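Local atomic coordinates of probable uracil-DNA glycosylase (Acanthamoeba polyphaga mimivirus, PDB entry 5X55), a protein that belongs to the uracil-DNA glycosylase superfamily and folds as a single chain of helices round a central four-stranded parallel sheet. Residues A[203-206]-A[211-214]; A[278-283]-A[304-309]; A[327-332]-A[337-342]. All coordinates share one frame; numbering follows the deposited sequence.

Contact 1 (A[203-206]-A[211-214])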
loop_
_atom_site.group_PDB
_atom_site.type_symbol
_atom_site.label_atom_id
_atom_site.label_comp_id
_atom_site.label_asym_id
_atom_site.label_seq_id
_atom_site.Cartn_x
_atom_site.Cartn_y
_atom_site.Cartn_z
ATOM N N TYR A 203 9.900 -9.755 3.519
ATOM C CA TYR A 203 9.307 -9.350 2.245
ATOM C C TYR A 203 8.609 -7.999 2.351
ATOM O O TYR A 203 8.586 -7.245 1.380
ATOM C CB TYR A 203 8.301 -10.396 1.761
ATOM C CG TYR A 203 8.897 -11.727 1.380
ATOM C CD1 TYR A 203 10.255 -11.869 1.146
ATOM C CD2 TYR A 203 8.090 -12.845 1.253
ATOM C CE1 TYR A 203 10.795 -13.102 0.801
ATOM C CE2 TYR A 203 8.612 -14.072 0.905
ATOM C CZ TYR A 203 9.961 -14.198 0.680
ATOM O OH TYR A 203 10.463 -15.429 0.333
ATOM N N ALA A 204 8.033 -7.679 3.506
ATOM C CA ALA A 204 7.350 -6.400 3.675
ATOM C C ALA A 204 8.345 -5.241 3.579
ATOM O O ALA A 204 9.403 -5.256 4.225
ATOM C CB ALA A 204 6.621 -6.371 5.016
ATOM N N MET A 205 8.009 -4.241 2.751
ATOM C CA MET A 205 8.867 -3.077 2.565
ATOM C C MET A 205 8.084 -1.763 2.625
ATOM O O MET A 205 8.568 -0.738 2.164
ATOM C CB MET A 205 9.632 -3.186 1.242
ATOM C CG MET A 205 8.762 -3.271 -0.013
ATOM S SD MET A 205 9.838 -3.171 -1.462
ATOM C CE MET A 205 10.103 -1.394 -1.531
ATOM N N GLY A 206 6.896 -1.761 3.221
ATOM C CA GLY A 206 6.172 -0.524 3.405
ATOM C C GLY A 206 5.408 -0.062 2.193
ATOM O O GLY A 206 4.980 1.095 2.154
ATOM N N VAL A 211 8.045 -6.160 -3.198
ATOM C CA VAL A 211 9.068 -6.838 -2.395
ATOM C C VAL A 211 10.451 -6.386 -2.854
ATOM O O VAL A 211 10.632 -5.957 -4.003
ATOM C CB VAL A 211 8.961 -8.381 -2.492
ATOM C CG1 VAL A 211 7.668 -8.888 -1.856
ATOM C CG2 VAL A 211 9.098 -8.865 -3.936
ATOM N N PRO A 212 11.461 -6.503 -1.977
ATOM C CA PRO A 212 12.829 -6.133 -2.365
ATOM C C PRO A 212 13.325 -6.936 -3.549
ATOM O O PRO A 212 12.845 -8.041 -3.832
ATOM C CB PRO A 212 13.656 -6.452 -1.115
ATOM C CG PRO A 212 12.676 -6.360 0.009
ATOM C CD PRO A 212 11.395 -6.911 -0.562
ATOM N N LEU A 213 14.307 -6.355 -4.239
ATOM C CA LEU A 213 15.049 -7.080 -5.264
ATOM C C LEU A 213 15.673 -8.342 -4.674
ATOM O O LEU A 213 16.014 -8.390 -3.492
ATOM C CB LEU A 213 16.151 -6.191 -5.842
ATOM C CG LEU A 213 15.706 -4.905 -6.535
ATOM C CD1 LEU A 213 16.895 -3.988 -6.738
ATOM C CD2 LEU A 213 15.034 -5.213 -7.858
ATOM N N ASN A 214 15.829 -9.365 -5.516
ATOM C CA ASN A 214 16.413 -10.647 -5.122
ATOM C C ASN A 214 15.585 -11.350 -4.045
ATOM O O ASN A 214 16.128 -12.075 -3.207
ATOM C CB ASN A 214 17.863 -10.480 -4.654
ATOM C CG ASN A 214 18.787 -10.065 -5.774
ATOM O OD1 ASN A 214 18.732 -10.619 -6.876
ATOM N ND2 ASN A 214 19.643 -9.081 -5.505
#
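Val211 and Tyr203 meet where a long loop of the uracil-DNA glycosylase fold turns back on itself. Both segments, 203-206 and 211-214, belong to the loop between strand 185-189 and helix 219-230. Neither forms a regular helix or strand, and no hydrogen bond joins them. The contact is van der Waals packing of side chains, largely against backbone, and most of it is buried.

Val211 contributes through one methyl branch. CG1 stands anti to its own carbonyl carbon (chi1 -66°), and this turns it to the backbone of Tyr203. Val211 CG1 lies 3.7 Å from Tyr203 O and 4.0 Å from Tyr203 CB. The methyl comes to the Tyr203 ring obliquely. Tyr203 meets it with its carbonyl O and CB, with the phenol running on beyond them. Tyr193 touches the Val211 side chain from elsewhere in the same loop. The backbones are pinned separately, Tyr203 to Gly195 and Val211 to Gly241.

Met205 makes the second half of the contact. Its CB points toward segment 211-214. With CG between the backbone N and the carbonyl carbon (chi1 60°) and the chain extended at chi2, the sulfur reaches the peptide that joins Val211 to Pro212. Met205 SD is 3.6 Å from Val211 C and 3.7 Å from Pro212 N. The thioether rests mainly on a peptide group. Asn173 ND2 gives a hydrogen bond to Met205 O and ties this part of the loop to the N-terminal residue of helix 173-177.

Pro212 touches both Tyr203 and Met205 through one ring carbon, CD. Pro212 CD sits 4.1 Å from Met205 SD. Its closer neighbour is the Tyr203 carbonyl, with Pro212 CD 3.4 Å from Tyr203 O.

Contact 2 (A[278-283]-A[304-309])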
loop_
_atom_site.group_PDB
_atom_site.type_symbol
_atom_site.label_atom_id
_atom_site.label_comp_id
_atom_site.label_asym_id
_atom_site.label_seq_id
_atom_site.Cartn_x
_atom_site.Cartn_y
_atom_site.Cartn_z
ATOM N N ASP A 278 -8.239 8.151 8.309
ATOM C CA ASP A 278 -7.841 9.553 8.226
ATOM C C ASP A 278 -6.918 9.818 7.036
ATOM O O ASP A 278 -6.927 10.920 6.482
ATOM C CB ASP A 278 -7.168 9.987 9.529
ATOM C CG ASP A 278 -8.169 10.298 10.632
ATOM O OD1 ASP A 278 -9.349 10.567 10.319
ATOM O OD2 ASP A 278 -7.771 10.272 11.815
ATOM N N LEU A 279 -6.122 8.837 6.623
ATOM C CA LEU A 279 -5.280 9.029 5.448
ATOM C C LEU A 279 -6.126 9.134 4.181
ATOM O O LEU A 279 -5.945 10.061 3.369
ATOM C CB LEU A 279 -4.268 7.884 5.365
ATOM C CG LEU A 279 -3.323 7.772 4.173
ATOM C CD1 LEU A 279 -2.647 9.113 3.863
ATOM C CD2 LEU A 279 -2.290 6.658 4.451
ATOM N N ILE A 280 -7.086 8.212 4.017
ATOM C CA ILE A 280 -8.000 8.269 2.872
ATOM C C ILE A 280 -8.755 9.589 2.872
ATOM O O ILE A 280 -8.832 10.286 1.847
ATOM C CB ILE A 280 -8.992 7.083 2.889
ATOM C CG1 ILE A 280 -8.298 5.716 3.074
ATOM C CG2 ILE A 280 -9.897 7.111 1.659
ATOM C CD1 ILE A 280 -7.416 5.326 1.980
ATOM N N ASP A 281 -9.329 9.950 4.026
ATOM C CA ASP A 281 -10.140 11.165 4.109
ATOM C C ASP A 281 -9.304 12.401 3.829
ATOM O O ASP A 281 -9.765 13.333 3.165
ATOM C CB ASP A 281 -10.805 11.274 5.487
ATOM C CG ASP A 281 -11.810 10.154 5.737
ATOM O OD1 ASP A 281 -12.234 9.500 4.749
ATOM O OD2 ASP A 281 -12.161 9.907 6.914
ATOM N N TYR A 282 -8.070 12.428 4.338
ATOM C CA TYR A 282 -7.188 13.550 4.055
ATOM C C TYR A 282 -6.976 13.708 2.555
ATOM O O TYR A 282 -7.037 14.825 2.016
ATOM C CB TYR A 282 -5.851 13.350 4.772
ATOM C CG TYR A 282 -4.873 14.462 4.499
ATOM C CD1 TYR A 282 -4.892 15.635 5.258
ATOM C CD2 TYR A 282 -3.944 14.358 3.475
ATOM C CE1 TYR A 282 -3.997 16.665 5.004
ATOM C CE2 TYR A 282 -3.049 15.386 3.211
ATOM C CZ TYR A 282 -3.081 16.532 3.973
ATOM O OH TYR A 282 -2.188 17.552 3.722
ATOM N N LEU A 283 -6.723 12.594 1.857
ATOM C CA LEU A 283 -6.442 12.700 0.425
ATOM C C LEU A 283 -7.680 13.160 -0.345
ATOM O O LEU A 283 -7.601 14.079 -1.169
ATOM C CB LEU A 283 -5.920 11.366 -0.125
ATOM C CG LEU A 283 -4.556 10.889 0.385
ATOM C CD1 LEU A 283 -4.269 9.497 -0.145
ATOM C CD2 LEU A 283 -3.458 11.843 -0.028
ATOM N N GLN A 304 -15.169 2.941 -0.611
ATOM C CA GLN A 304 -16.465 3.578 -0.414
ATOM C C GLN A 304 -16.441 4.673 0.640
ATOM O O GLN A 304 -17.492 5.245 0.938
ATOM C CB GLN A 304 -17.498 2.515 -0.075
ATOM C CG GLN A 304 -17.742 1.661 -1.296
ATOM C CD GLN A 304 -18.728 0.580 -1.060
ATOM O OE1 GLN A 304 -19.931 0.845 -0.909
ATOM N NE2 GLN A 304 -18.239 -0.661 -1.002
ATOM N N ARG A 305 -15.276 4.994 1.209
ATOM C CA ARG A 305 -15.157 6.268 1.900
ATOM C C ARG A 305 -15.054 7.425 0.929
ATOM O O ARG A 305 -15.185 8.581 1.352
ATOM C CB ARG A 305 -13.931 6.298 2.813
ATOM C CG ARG A 305 -13.880 5.225 3.890
ATOM C CD ARG A 305 -12.653 5.443 4.744
ATOM N NE ARG A 305 -12.774 6.646 5.571
ATOM C CZ ARG A 305 -13.325 6.651 6.783
ATOM N NH1 ARG A 305 -13.811 5.519 7.301
ATOM N NH2 ARG A 305 -13.399 7.778 7.474
ATOM N N VAL A 306 -14.825 7.136 -0.348
ATOM C CA VAL A 306 -14.404 8.120 -1.340
ATOM C C VAL A 306 -15.619 8.514 -2.170
ATOM O O VAL A 306 -16.416 7.657 -2.567
ATOM C CB VAL A 306 -13.277 7.550 -2.237
ATOM C CG1 VAL A 306 -12.910 8.520 -3.335
ATOM C CG2 VAL A 306 -12.028 7.170 -1.408
ATOM N N ASP A 307 -15.765 9.805 -2.421
ATOM C CA ASP A 307 -16.827 10.332 -3.276
ATOM C C ASP A 307 -16.604 9.926 -4.728
ATOM O O ASP A 307 -15.677 10.445 -5.362
ATOM C CB ASP A 307 -16.866 11.853 -3.165
ATOM C CG ASP A 307 -18.069 12.463 -3.855
ATOM O OD1 ASP A 307 -18.776 11.751 -4.612
ATOM O OD2 ASP A 307 -18.313 13.667 -3.621
ATOM N N PRO A 308 -17.430 9.050 -5.302
ATOM C CA PRO A 308 -17.167 8.548 -6.658
ATOM C C PRO A 308 -17.482 9.530 -7.776
ATOM O O PRO A 308 -17.253 9.196 -8.942
ATOM C CB PRO A 308 -18.072 7.306 -6.745
ATOM C CG PRO A 308 -19.205 7.609 -5.809
ATOM C CD PRO A 308 -18.615 8.426 -4.685
ATOM N N LYS A 309 -17.997 10.723 -7.483
ATOM C CA LYS A 309 -18.143 11.748 -8.510
ATOM C C LYS A 309 -16.988 12.733 -8.501
ATOM O O LYS A 309 -16.736 13.409 -9.506
ATOM C CB LYS A 309 -19.462 12.511 -8.335
ATOM C CG LYS A 309 -20.697 11.620 -8.312
ATOM C CD LYS A 309 -21.998 12.430 -8.231
ATOM C CE LYS A 309 -21.872 13.670 -7.341
ATOM N NZ LYS A 309 -21.538 13.363 -5.914
HETATM O O HOH W 1 -12.862 10.147 2.333
#
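Arg305 lays the edge of its guanidinium against the carboxylate of Asp281. The grip is side-on, with NE and NH2 each taking one oxygen. Arg305 NE donates to Asp281 OD1 at 3.0 Å. Arg305 NH2 donates to Asp281 OD2; the modelled 2.5 Å is doubtfully short. Both bonds are fairly straight, near 160°. OD2 uses its syn lone pair. OD1 is also met on the syn side, but from 29° out of the carboxylate plane, and the two flat groups are turned 33° apart. A bend at chi3 of Arg305 brings this edge round to the acid.

OD1 has a second partner. A water donates to Asp281 OD1 at 2.6 Å and to Arg305 O at 3.0 Å. It links the acid to the backbone of the same arginine.

Beside the charged pair the contact is apolar. Ile280 CG2 meets Val306 CG2 at 3.7 Å, the two side chains crossing at about a right angle. Val306 also touches Thr284, one helical turn after Ile280.

The arrangement is a bidentate salt bridge next to a small apolar patch. It fastens the loop between helix 297-303 and strand 312-316 to helix 273-286 in this alpha/beta fold.

Contact 3 (A[327-332]-A[337-342])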
loop_
_atom_site.group_PDB
_atom_site.type_symbol
_atom_site.label_atom_id
_atom_site.label_comp_id
_atom_site.label_asym_id
_atom_site.label_seq_id
_atom_site.Cartn_x
_atom_site.Cartn_y
_atom_site.Cartn_z
ATOM N N THR A 327 -15.184 -13.702 -10.374
ATOM C CA THR A 327 -15.856 -12.480 -9.943
ATOM C C THR A 327 -15.805 -12.357 -8.418
ATOM O O THR A 327 -15.492 -13.300 -7.696
ATOM C CB THR A 327 -17.321 -12.461 -10.377
ATOM O OG1 THR A 327 -18.038 -13.469 -9.649
ATOM C CG2 THR A 327 -17.457 -12.707 -11.854
ATOM N N MET A 328 -16.140 -11.179 -7.930
ATOM C CA MET A 328 -16.165 -10.919 -6.501
ATOM C C MET A 328 -17.521 -10.345 -6.138
ATOM O O MET A 328 -18.091 -9.568 -6.905
ATOM C CB MET A 328 -15.067 -9.929 -6.090
ATOM C CG MET A 328 -15.429 -9.092 -4.880
ATOM S SD MET A 328 -14.302 -7.737 -4.609
ATOM C CE MET A 328 -15.008 -6.374 -5.516
ATOM N N THR A 329 -18.028 -10.709 -4.970
ATOM C CA THR A 329 -19.234 -10.095 -4.438
ATOM C C THR A 329 -18.863 -9.217 -3.248
ATOM O O THR A 329 -18.137 -9.647 -2.350
ATOM C CB THR A 329 -20.261 -11.160 -4.059
ATOM O OG1 THR A 329 -20.673 -11.841 -5.251
ATOM C CG2 THR A 329 -21.465 -10.521 -3.461
ATOM N N SER A 330 -19.331 -7.978 -3.261
ATOM C CA SER A 330 -18.916 -7.017 -2.257
ATOM C C SER A 330 -20.085 -6.125 -1.878
ATOM O O SER A 330 -20.871 -5.710 -2.739
ATOM C CB SER A 330 -17.751 -6.168 -2.766
ATOM O OG SER A 330 -17.348 -5.227 -1.796
ATOM N N MET A 331 -20.167 -5.813 -0.587
ATOM C CA MET A 331 -21.263 -5.009 -0.068
ATOM C C MET A 331 -21.159 -3.589 -0.605
ATOM O O MET A 331 -20.119 -2.933 -0.481
ATOM C CB MET A 331 -21.244 -5.020 1.458
ATOM C CG MET A 331 -22.361 -4.201 2.098
ATOM S SD MET A 331 -24.024 -4.672 1.565
ATOM C CE MET A 331 -24.237 -6.221 2.447
ATOM N N SER A 332 -22.220 -3.134 -1.245
ATOM C CA SER A 332 -22.310 -1.771 -1.741
ATOM C C SER A 332 -23.147 -1.011 -0.735
ATOM O O SER A 332 -24.362 -1.236 -0.623
ATOM C CB SER A 332 -22.923 -1.715 -3.136
ATOM O OG SER A 332 -22.887 -0.389 -3.630
ATOM N N PRO A 337 -28.335 -0.905 1.304
ATOM C CA PRO A 337 -27.100 -1.674 1.114
ATOM C C PRO A 337 -27.369 -3.008 0.451
ATOM O O PRO A 337 -28.313 -3.712 0.807
ATOM C CB PRO A 337 -26.570 -1.858 2.544
ATOM C CG PRO A 337 -27.758 -1.653 3.425
ATOM C CD PRO A 337 -28.644 -0.674 2.726
ATOM N N LYS A 338 -26.516 -3.371 -0.503
ATOM C CA LYS A 338 -26.705 -4.664 -1.152
ATOM C C LYS A 338 -25.392 -5.153 -1.739
ATOM O O LYS A 338 -24.574 -4.361 -2.205
ATOM C CB LYS A 338 -27.762 -4.598 -2.261
ATOM C CG LYS A 338 -27.438 -3.576 -3.333
ATOM C CD LYS A 338 -28.331 -3.728 -4.558
ATOM C CE LYS A 338 -28.459 -2.403 -5.307
ATOM N NZ LYS A 338 -29.196 -1.403 -4.471
ATOM N N LYS A 339 -25.221 -6.472 -1.738
ATOM C CA LYS A 339 -24.068 -7.073 -2.386
ATOM C C LYS A 339 -24.154 -6.895 -3.900
ATOM O O LYS A 339 -25.199 -7.137 -4.510
ATOM C CB LYS A 339 -23.974 -8.552 -2.025
ATOM C CG LYS A 339 -23.625 -8.804 -0.569
ATOM C CD LYS A 339 -23.077 -10.213 -0.348
ATOM C CE LYS A 339 -23.645 -10.864 0.922
ATOM N NZ LYS A 339 -25.118 -11.147 0.898
ATOM N N VAL A 340 -23.048 -6.463 -4.503
ATOM C CA VAL A 340 -22.921 -6.303 -5.944
ATOM C C VAL A 340 -21.761 -7.167 -6.431
ATOM O O VAL A 340 -20.786 -7.402 -5.709
ATOM C CB VAL A 340 -22.723 -4.818 -6.313
ATOM C CG1 VAL A 340 -22.473 -4.637 -7.813
ATOM C CG2 VAL A 340 -23.938 -4.026 -5.867
ATOM N N THR A 341 -21.881 -7.657 -7.658
ATOM C CA THR A 341 -20.854 -8.483 -8.274
ATOM C C THR A 341 -19.958 -7.606 -9.141
ATOM O O THR A 341 -20.446 -6.771 -9.902
ATOM C CB THR A 341 -21.492 -9.603 -9.097
ATOM O OG1 THR A 341 -22.232 -10.450 -8.215
ATOM C CG2 THR A 341 -20.434 -10.448 -9.762
ATOM N N TYR A 342 -18.648 -7.782 -8.999
ATOM C CA TYR A 342 -17.596 -7.086 -9.724
ATOM C C TYR A 342 -16.750 -8.106 -10.463
ATOM O O TYR A 342 -16.615 -9.246 -10.005
ATOM C CB TYR A 342 -16.719 -6.260 -8.773
ATOM C CG TYR A 342 -17.545 -5.252 -8.023
ATOM C CD1 TYR A 342 -17.766 -3.989 -8.539
ATOM C CD2 TYR A 342 -18.154 -5.585 -6.816
ATOM C CE1 TYR A 342 -18.548 -3.069 -7.859
ATOM C CE2 TYR A 342 -18.945 -4.675 -6.135
ATOM C CZ TYR A 342 -19.141 -3.418 -6.663
ATOM O OH TYR A 342 -19.931 -2.507 -5.995
#
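Tyr342 and Met328 face each other as a hydrogen-bonded pair of the antiparallel hairpin 328-332/338-342. Their side chains lie on the same face of the sheet. The Met328 chain bends at chi3 (91°) and carries its methyl back to the tyrosine. Met328 CE comes 3.5 Å from Tyr342 CD2, reaching the ring obliquely. Further along, Ser330 CB approaches Tyr342 CE2 at 3.9 Å. Ser330 OG has its polar partner in His300 ND1, and the His300 ring meets Tyr342 edge-to-face. Next on this face, Ser332 CB packs on Val340 CG2 at 3.7 Å.

The other face carries Thr329, Met331, Lys339 and Thr341. CG2 of Thr329 is anti to the backbone N and leans diagonally over the aliphatic start of Lys339. Thr329 CG2 is 3.5 Å from both CB and CD of Lys339, and only the lysine's end leads away. Met331 folds at chi2 and chi3, and its sulfur lies over the opposite backbone, with Met331 SD 3.5 Å from Lys338 N. Its methyl approaches Lys339 CG.

Three hydrogen-bonded pairs join the backbones. Met328 pairs with Tyr342, Ser330 with Val340 and Ser332 with Lys338. Val340 N to Ser330 O is the straightest bond, at 174°. At the last pair, Ser332 N sits 45° out of the carbonyl plane of Lys338.

The chemistry thus differs between the faces. The Met328 and Tyr342 side chains touch Thr315 of strand 312-316, so their face packs inward there. The other face lies largely at the surface, where its hydroxyls and Lys339 are probably compatible with solvent, with Met331 partly exposed.

The contacts follow one another along the chain, contact 1 first and contact 3 last. All lie within the same superfamily range. Contact 1 belongs to the loop after strand 185-189 of the parallel sheet. It lies across the chain's centre from the other two, with centres about 27 Å from contact 2 and 32 Å from contact 3. Contacts 2 and 3 have centres about 19 Å apart and touch. Gln304 NE2 probably donates to Met331 O at 3.0 Å. Strand 312-316 lies between these contacts in sequence. Contacts 1 and 3 shape single local elements; contact 2 and the Gln304 bond join helix 273-286, the loop after helix 297-303 and the hairpin.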